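Oxalate--CoA ligase (PDB 5IE2) is an AMP-binding enzyme of the ANL superfamily, modelled here with adenosine-5'-triphosphate bound. Local coordinates at residues V129-L134 against S138-S143; S45-D50 against F73-R78. One frame throughout, in Å; residues are numbered along the deposited sequence.

Interaction 1: V129-L134 against S138-S143; sequences VTATLL and SDLVLS
Thr132 and Val141 form the hydrogen-bonded pair of a short antiparallel ladder: Val141 N reaches Thr132 O at 2.8 Å and nearly straight (169°), while Thr132 N returns a more bent bond to Val141 O. Next along, Ala131 and Leu142 make a non-hydrogen-bonded pair, where CA-H groups point at carbonyls; Leu142 CA lies 3.3 Å from Thr130 O. Beyond it the ladder changes character. Ser143 N still bonds Thr130 O, but Thr130 N is met by the Ser143 hydroxyl, OG, at 2.9 Å and 171°. With chi1 at 68°, OG sits between the backbone N and carbonyl carbon of Ser143 and takes the place of a main-chain acceptor, a job for which a short hydroxyl side chain is well suited.

The two faces differ in chemistry. On the face of Ala131, Leu140 and Leu142, the small side chain of Ala131 lets two leucine branches come in, Leu142 CD2 lying 3.7 Å from Ala131 CB and Leu140 CD2 slightly farther from it. Val129 CG1 also touches Leu142 CD2. The other face is more polar. A water donates to Val141 O and is hydrogen-bonded to the hydroxyls of Thr130 and Thr132, joining both strands; beta-branched threonines suit such a partly exposed strand face. Farther on, the side chains of Leu134 and Val141 cross at a slant, with Leu134 CD1 3.7 Å from Val141 CG2, and a second water links Leu134 N to Asp139 O near the turn.

Asp139 is held by a salt bridge to Arg42, and Leu133 N is bonded to Glu68. This beta hairpin closes one edge of a mixed five-stranded sheet: 127-132 runs parallel to 104-110 on its other side, 141-142 is the outermost strand, and the leucine-bearing face packs against helices 67-78 and 33-50.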
ATOM      1  N   VAL A 129       2.138  17.585 -19.761  1.00 20.74           N
ATOM      2  CA  VAL A 129       3.574  17.605 -19.998  1.00 20.48           C
ATOM      3  C   VAL A 129       4.140  16.212 -19.859  1.00 20.33           C
ATOM      4  O   VAL A 129       3.713  15.444 -18.991  1.00 19.10           O
ATOM      5  CB  VAL A 129       4.278  18.563 -18.976  1.00 20.51           C
ATOM      6  CG1 VAL A 129       5.821  18.426 -19.022  1.00 18.24           C
ATOM      7  CG2 VAL A 129       3.809  19.995 -19.265  1.00 21.45           C
ATOM      8  N   THR A 130       5.087  15.859 -20.709  1.00 19.33           N
ATOM      9  CA  THR A 130       5.674  14.543 -20.644  1.00 17.40           C
ATOM     10  C   THR A 130       7.059  14.639 -20.012  1.00 18.29           C
ATOM     11  O   THR A 130       7.704  15.694 -20.043  1.00 18.55           O
ATOM     12  CB  THR A 130       5.810  13.880 -22.013  1.00 21.11           C
ATOM     13  OG1 THR A 130       6.742  14.613 -22.830  1.00 22.30           O
ATOM     14  CG2 THR A 130       4.458  13.784 -22.710  1.00 20.31           C
ATOM     15  N   ALA A 131       7.486  13.533 -19.436  1.00 17.51           N
ATOM     16  CA  ALA A 131       8.776  13.435 -18.747  1.00 17.82           C
ATOM     17  C   ALA A 131       9.557  12.228 -19.238  1.00 19.40           C
ATOM     18  O   ALA A 131       9.024  11.099 -19.272  1.00 18.63           O
ATOM     19  CB  ALA A 131       8.530  13.356 -17.187  1.00 16.46           C
ATOM     20  N   THR A 132      10.844  12.432 -19.577  1.00 16.71           N
ATOM     21  CA  THR A 132      11.686  11.348 -20.083  1.00 18.49           C
ATOM     22  C   THR A 132      13.121  11.423 -19.558  1.00 18.38           C
ATOM     23  O   THR A 132      13.728  12.474 -19.647  1.00 20.95           O
ATOM     24  CB  THR A 132      11.808  11.360 -21.623  1.00 22.84           C
ATOM     25  OG1 THR A 132      10.515  11.535 -22.184  1.00 28.24           O
ATOM     26  CG2 THR A 132      12.402  10.054 -22.090  1.00 20.80           C
ATOM     27  N   LEU A 133      13.638  10.335 -19.005  1.00 18.05           N
ATOM     28  CA  LEU A 133      15.054  10.253 -18.611  1.00 17.04           C
ATOM     29  C   LEU A 133      15.844   9.573 -19.696  1.00 21.59           C
ATOM     30  O   LEU A 133      15.530   8.448 -20.083  1.00 22.15           O
ATOM     31  CB  LEU A 133      15.239   9.480 -17.304  1.00 17.81           C
ATOM     32  CG  LEU A 133      16.667   9.529 -16.700  1.00 19.62           C
ATOM     33  CD1 LEU A 133      17.030  10.932 -16.218  1.00 20.63           C
ATOM     34  CD2 LEU A 133      16.783   8.539 -15.497  1.00 18.48           C
ATOM     35  N   LEU A 134      16.894  10.229 -20.179  1.00 20.62           N
ATOM     36  CA  LEU A 134      17.615   9.694 -21.329  1.00 25.35           C
ATOM     37  C   LEU A 134      18.860   8.879 -20.968  1.00 31.80           C
ATOM     38  O   LEU A 134      18.933   7.663 -21.236  1.00 37.35           O
ATOM     39  CB  LEU A 134      17.981  10.848 -22.263  1.00 25.52           C
ATOM     40  CG  LEU A 134      16.742  11.413 -22.960  1.00 29.86           C
ATOM     41  CD1 LEU A 134      17.122  12.599 -23.806  1.00 32.37           C
ATOM     42  CD2 LEU A 134      16.085  10.336 -23.810  1.00 30.79           C
ATOM     43  N   SER A 138      22.473  13.640 -18.951  1.00 23.89           N
ATOM     44  CA  SER A 138      21.442  14.639 -19.249  1.00 24.28           C
ATOM     45  C   SER A 138      20.409  14.770 -18.141  1.00 19.76           C
ATOM     46  O   SER A 138      20.104  13.791 -17.488  1.00 19.95           O
ATOM     47  CB  SER A 138      20.689  14.261 -20.548  1.00 28.45           C
ATOM     48  OG  SER A 138      21.603  14.201 -21.624  1.00 34.25           O
ATOM     49  N   ASP A 139      19.848  15.962 -17.975  1.00 18.90           N
ATOM     50  CA  ASP A 139      18.738  16.152 -17.032  1.00 20.58           C
ATOM     51  C   ASP A 139      17.503  15.429 -17.553  1.00 21.31           C
ATOM     52  O   ASP A 139      17.405  15.099 -18.728  1.00 21.44           O
ATOM     53  CB  ASP A 139      18.385  17.605 -16.846  1.00 22.83           C
ATOM     54  CG  ASP A 139      19.519  18.420 -16.269  1.00 27.53           C
ATOM     55  OD1 ASP A 139      20.524  17.801 -15.809  1.00 28.07           O
ATOM     56  OD2 ASP A 139      19.360  19.676 -16.228  1.00 27.91           O
ATOM     57  N   LEU A 140      16.517  15.264 -16.691  1.00 19.37           N
ATOM     58  CA  LEU A 140      15.243  14.729 -17.148  1.00 20.60           C
ATOM     59  C   LEU A 140      14.627  15.710 -18.164  1.00 20.33           C
ATOM     60  O   LEU A 140      14.631  16.941 -17.950  1.00 21.08           O
ATOM     61  CB  LEU A 140      14.320  14.498 -15.943  1.00 21.01           C
ATOM     62  CG  LEU A 140      12.966  13.879 -16.248  1.00 23.64           C
ATOM     63  CD1 LEU A 140      12.570  12.871 -15.190  1.00 25.75           C
ATOM     64  CD2 LEU A 140      11.973  15.047 -16.327  1.00 26.90           C
ATOM     65  N   VAL A 141      14.102  15.179 -19.264  1.00 17.25           N
ATOM     66  CA  VAL A 141      13.539  16.063 -20.297  1.00 19.36           C
ATOM     67  C   VAL A 141      12.066  16.260 -20.102  1.00 20.18           C
ATOM     68  O   VAL A 141      11.336  15.269 -20.158  1.00 20.32           O
ATOM     69  CB  VAL A 141      13.707  15.477 -21.701  1.00 20.52           C
ATOM     70  CG1 VAL A 141      13.092  16.427 -22.748  1.00 20.72           C
ATOM     71  CG2 VAL A 141      15.206  15.171 -21.968  1.00 25.09           C
ATOM     72  N   LEU A 142      11.648  17.510 -19.916  1.00 17.82           N
ATOM     73  CA  LEU A 142      10.229  17.848 -19.815  1.00 20.45           C
ATOM     74  C   LEU A 142       9.768  18.561 -21.067  1.00 22.00           C
ATOM     75  O   LEU A 142      10.497  19.400 -21.589  1.00 24.48           O
ATOM     76  CB  LEU A 142       9.969  18.735 -18.614  1.00 22.39           C
ATOM     77  CG  LEU A 142      10.124  18.007 -17.270  1.00 24.18           C
ATOM     78  CD1 LEU A 142      10.194  19.102 -16.188  1.00 26.65           C
ATOM     79  CD2 LEU A 142       8.920  17.050 -16.970  1.00 19.64           C
ATOM     80  N   SER A 143       8.555  18.271 -21.525  1.00 20.64           N
ATOM     81  CA  SER A 143       8.062  18.839 -22.784  1.00 25.66           C
ATOM     82  C   SER A 143       7.480  20.241 -22.595  1.00 32.28           C
ATOM     83  O   SER A 143       6.468  20.584 -23.171  1.00 39.42           O
ATOM     84  CB  SER A 143       7.011  17.938 -23.386  1.00 24.31           C
ATOM     85  OG  SER A 143       5.834  17.950 -22.579  1.00 23.69           O
TER
HETATM   86  O   HOH W   1       9.541  14.499 -22.275  1.00 25.70           O
HETATM   87  O   HOH W   2      18.024  12.561 -19.249  1.00 37.71           O

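Interaction 2: S45-D50 against F73-R78; sequences SRLVSD and FLAVIR
Leu47 reaches from helix 33-50 to helix 67-78 with a single methyl, CD1, which meets Ala75 and Val76. Its CG stands beside its own backbone N, anti to the carbonyl carbon (chi1 -68°), and chi2 of 178° extends the chain so that CD1 leads toward the second helix. There CD1 comes within 3.8 Å of Val76 CG2 and equally close to Val76 N, and lies 4.1 Å from Ala75 CB. The methyl therefore rests on backbone as well as side chains.

Each residue type fits this role. Ala75 directs only a small methyl at the neighbour and lets leucine come near the helix main chain. Val76 has its CB turned away, yet the beta branch still brings CG2, anti to its carbonyl carbon, back to Leu47; CG1 takes the position anti to the backbone N (chi1 164°). Leucine supplies the length needed to span CA atoms 7.5 Å apart at Leu47 and Val76. The contact is small and buried, its side-chain contacts all apolar, with no hydrogen bond between the segments.

Arg46, next to Leu47, instead bonds Val144 O through NH2, while Arg78 bonds Glu41 of helix 33-50. Ala75 also touches Ala43 there, extending the packing of the two helices, and Phe73 and Leu74 pack helix 67-78 onto helix 215-227, Leu74 also touching Ile40 of helix 33-50.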
ATOM      1  N   SER A  45      12.969  22.714 -10.457  1.00 18.27           N
ATOM      2  CA  SER A  45      13.254  24.047 -10.987  0.53 19.13           C
ATOM      3  C   SER A  45      12.498  24.309 -12.279  1.00 19.49           C
ATOM      4  O   SER A  45      11.964  25.424 -12.477  1.00 22.58           O
ATOM      5  CB  SER A  45      14.744  24.224 -11.226  0.53 19.38           C
ATOM      6  OG  SER A  45      15.367  24.510  -9.996  0.53 19.91           O
ATOM      7  N   ARG A  46      12.452  23.295 -13.154  1.00 20.06           N
ATOM      8  CA  ARG A  46      11.697  23.466 -14.376  1.00 19.24           C
ATOM      9  C   ARG A  46      10.188  23.597 -14.093  1.00 18.72           C
ATOM     10  O   ARG A  46       9.489  24.383 -14.757  1.00 20.73           O
ATOM     11  CB  ARG A  46      11.951  22.307 -15.333  1.00 21.79           C
ATOM     12  CG  ARG A  46      13.398  22.285 -15.791  1.00 27.97           C
ATOM     13  CD  ARG A  46      13.562  23.056 -17.071  1.00 34.21           C
ATOM     14  NE  ARG A  46      13.123  22.236 -18.209  1.00 37.21           N
ATOM     15  CZ  ARG A  46      12.346  22.662 -19.205  1.00 38.36           C
ATOM     16  NH1 ARG A  46      11.925  23.920 -19.231  1.00 40.52           N
ATOM     17  NH2 ARG A  46      12.014  21.830 -20.197  1.00 36.72           N
ATOM     18  N   LEU A  47       9.670  22.803 -13.166  1.00 17.26           N
ATOM     19  CA  LEU A  47       8.229  22.937 -12.827  1.00 18.26           C
ATOM     20  C   LEU A  47       7.893  24.368 -12.362  1.00 20.07           C
ATOM     21  O   LEU A  47       6.871  24.946 -12.769  1.00 22.15           O
ATOM     22  CB  LEU A  47       7.833  21.952 -11.705  1.00 20.39           C
ATOM     23  CG  LEU A  47       7.867  20.471 -12.093  1.00 21.61           C
ATOM     24  CD1 LEU A  47       7.509  19.591 -10.864  1.00 19.95           C
ATOM     25  CD2 LEU A  47       6.836  20.248 -13.215  1.00 22.36           C
ATOM     26  N   VAL A  48       8.740  24.928 -11.500  1.00 20.90           N
ATOM     27  CA  VAL A  48       8.460  26.265 -10.992  1.00 22.08           C
ATOM     28  C   VAL A  48       8.654  27.337 -12.080  1.00 23.93           C
ATOM     29  O   VAL A  48       7.785  28.174 -12.277  1.00 25.81           O
ATOM     30  CB  VAL A  48       9.348  26.589  -9.767  1.00 22.94           C
ATOM     31  CG1 VAL A  48       9.118  28.013  -9.268  1.00 23.73           C
ATOM     32  CG2 VAL A  48       9.062  25.611  -8.641  1.00 21.50           C
ATOM     33  N   SER A  49       9.785  27.309 -12.779  1.00 22.30           N
ATOM     34  CA  SER A  49      10.135  28.382 -13.726  1.00 26.68           C
ATOM     35  C   SER A  49       9.388  28.306 -15.040  1.00 28.88           C
ATOM     36  O   SER A  49       9.110  29.324 -15.649  1.00 30.94           O
ATOM     37  CB  SER A  49      11.623  28.348 -14.068  1.00 29.10           C
ATOM     38  OG  SER A  49      12.403  28.616 -12.909  1.00 31.66           O
ATOM     39  N   ASP A  50       9.135  27.099 -15.514  1.00 27.37           N
ATOM     40  CA  ASP A  50       8.641  26.929 -16.874  1.00 28.94           C
ATOM     41  C   ASP A  50       7.229  26.381 -16.960  1.00 31.07           C
ATOM     42  O   ASP A  50       6.540  26.591 -17.972  1.00 31.09           O
ATOM     43  CB  ASP A  50       9.583  26.016 -17.659  1.00 29.97           C
ATOM     44  CG  ASP A  50      11.011  26.594 -17.754  1.00 35.39           C
ATOM     45  OD1 ASP A  50      11.152  27.837 -17.884  1.00 37.91           O
ATOM     46  OD2 ASP A  50      11.991  25.824 -17.705  1.00 36.76           O
ATOM     47  N   PHE A  73       7.512  12.603  -9.088  1.00 15.12           N
ATOM     48  CA  PHE A  73       6.807  12.613  -7.789  1.00 14.72           C
ATOM     49  C   PHE A  73       7.560  13.485  -6.775  1.00 14.79           C
ATOM     50  O   PHE A  73       6.966  14.395  -6.120  1.00 14.29           O
ATOM     51  CB  PHE A  73       6.651  11.187  -7.250  1.00 15.93           C
ATOM     52  CG  PHE A  73       5.975  11.124  -5.903  1.00 17.01           C
ATOM     53  CD1 PHE A  73       4.576  11.122  -5.836  1.00 20.64           C
ATOM     54  CD2 PHE A  73       6.718  11.064  -4.747  1.00 17.71           C
ATOM     55  CE1 PHE A  73       3.922  11.059  -4.575  1.00 22.13           C
ATOM     56  CE2 PHE A  73       6.088  11.004  -3.484  1.00 20.70           C
ATOM     57  CZ  PHE A  73       4.685  11.017  -3.418  1.00 22.68           C
ATOM     58  N   LEU A  74       8.866  13.218  -6.669  1.00 13.24           N
ATOM     59  CA  LEU A  74       9.650  13.969  -5.677  1.00 14.68           C
ATOM     60  C   LEU A  74       9.902  15.415  -6.118  1.00 14.92           C
ATOM     61  O   LEU A  74      10.068  16.287  -5.251  1.00 14.42           O
ATOM     62  CB  LEU A  74      10.987  13.264  -5.427  1.00 13.20           C
ATOM     63  CG  LEU A  74      10.748  11.931  -4.676  1.00 16.86           C
ATOM     64  CD1 LEU A  74      12.019  11.084  -4.573  1.00 17.30           C
ATOM     65  CD2 LEU A  74      10.151  12.182  -3.197  1.00 16.36           C
ATOM     66  N   ALA A  75       9.967  15.663  -7.447  1.00 14.87           N
ATOM     67  CA  ALA A  75      10.144  17.059  -7.954  1.00 15.32           C
ATOM     68  C   ALA A  75       8.899  17.887  -7.664  1.00 16.10           C
ATOM     69  O   ALA A  75       8.992  19.058  -7.301  1.00 16.95           O
ATOM     70  CB  ALA A  75      10.456  17.087  -9.465  1.00 14.20           C
ATOM     71  N   VAL A  76       7.728  17.288  -7.847  1.00 15.30           N
ATOM     72  CA  VAL A  76       6.463  17.984  -7.540  1.00 15.36           C
ATOM     73  C   VAL A  76       6.502  18.378  -6.064  1.00 16.09           C
ATOM     74  O   VAL A  76       6.210  19.565  -5.699  1.00 16.92           O
ATOM     75  CB  VAL A  76       5.219  17.116  -7.865  1.00 15.65           C
ATOM     76  CG1 VAL A  76       3.941  17.698  -7.175  1.00 14.02           C
ATOM     77  CG2 VAL A  76       5.040  17.040  -9.423  1.00 12.33           C
ATOM     78  N   ILE A  77       6.799  17.400  -5.206  1.00 16.21           N
ATOM     79  CA  ILE A  77       6.749  17.783  -3.775  1.00 16.31           C
ATOM     80  C   ILE A  77       7.810  18.792  -3.370  1.00 16.23           C
ATOM     81  O   ILE A  77       7.586  19.720  -2.556  1.00 16.86           O
ATOM     82  CB  ILE A  77       6.863  16.503  -2.981  1.00 20.17           C
ATOM     83  CG1 ILE A  77       5.564  15.735  -3.201  1.00 18.78           C
ATOM     84  CG2 ILE A  77       7.141  16.727  -1.586  1.00 26.25           C
ATOM     85  CD1 ILE A  77       5.643  14.368  -2.653  1.00 23.27           C
ATOM     86  N   ARG A  78       8.981  18.655  -3.974  1.00 14.61           N
ATOM     87  CA  ARG A  78      10.075  19.622  -3.749  1.00 14.59           C
ATOM     88  C   ARG A  78       9.685  21.037  -4.133  1.00 16.94           C
ATOM     89  O   ARG A  78      10.074  22.008  -3.449  1.00 17.76           O
ATOM     90  CB  ARG A  78      11.321  19.163  -4.574  1.00 19.85           C
ATOM     91  CG  ARG A  78      12.514  20.158  -4.477  1.00 15.57           C
ATOM     92  CD  ARG A  78      13.064  20.266  -3.012  1.00 18.77           C
ATOM     93  NE  ARG A  78      14.255  21.124  -3.081  1.00 22.60           N
ATOM     94  CZ  ARG A  78      14.401  22.302  -2.474  1.00 24.21           C
ATOM     95  NH1 ARG A  78      13.468  22.775  -1.661  1.00 25.54           N
ATOM     96  NH2 ARG A  78      15.512  23.000  -2.684  1.00 22.92           N
TER

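Interaction 1 and interaction 2 belong to one layered unit of the N-terminal part of the chain, their centres about 12 Å apart. Helices 33-50 and 67-78, which meet in interaction 2, also cover the apolar face of the hairpin in interaction 1: Leu140 touches Ile71 and Met72, and Leu142 touches Arg46. Polar atoms of the two also come near, with Leu142 O 3.2 Å from Arg46 NH2. Interaction 2 thus ties together the two helices that lie over the hairpin of interaction 1. The contact centres lie about 27 and 25 Å from the chain's centre, and none of their residues falls within the span, 170 to 500, that contains the adenosine-5'-triphosphate pocket.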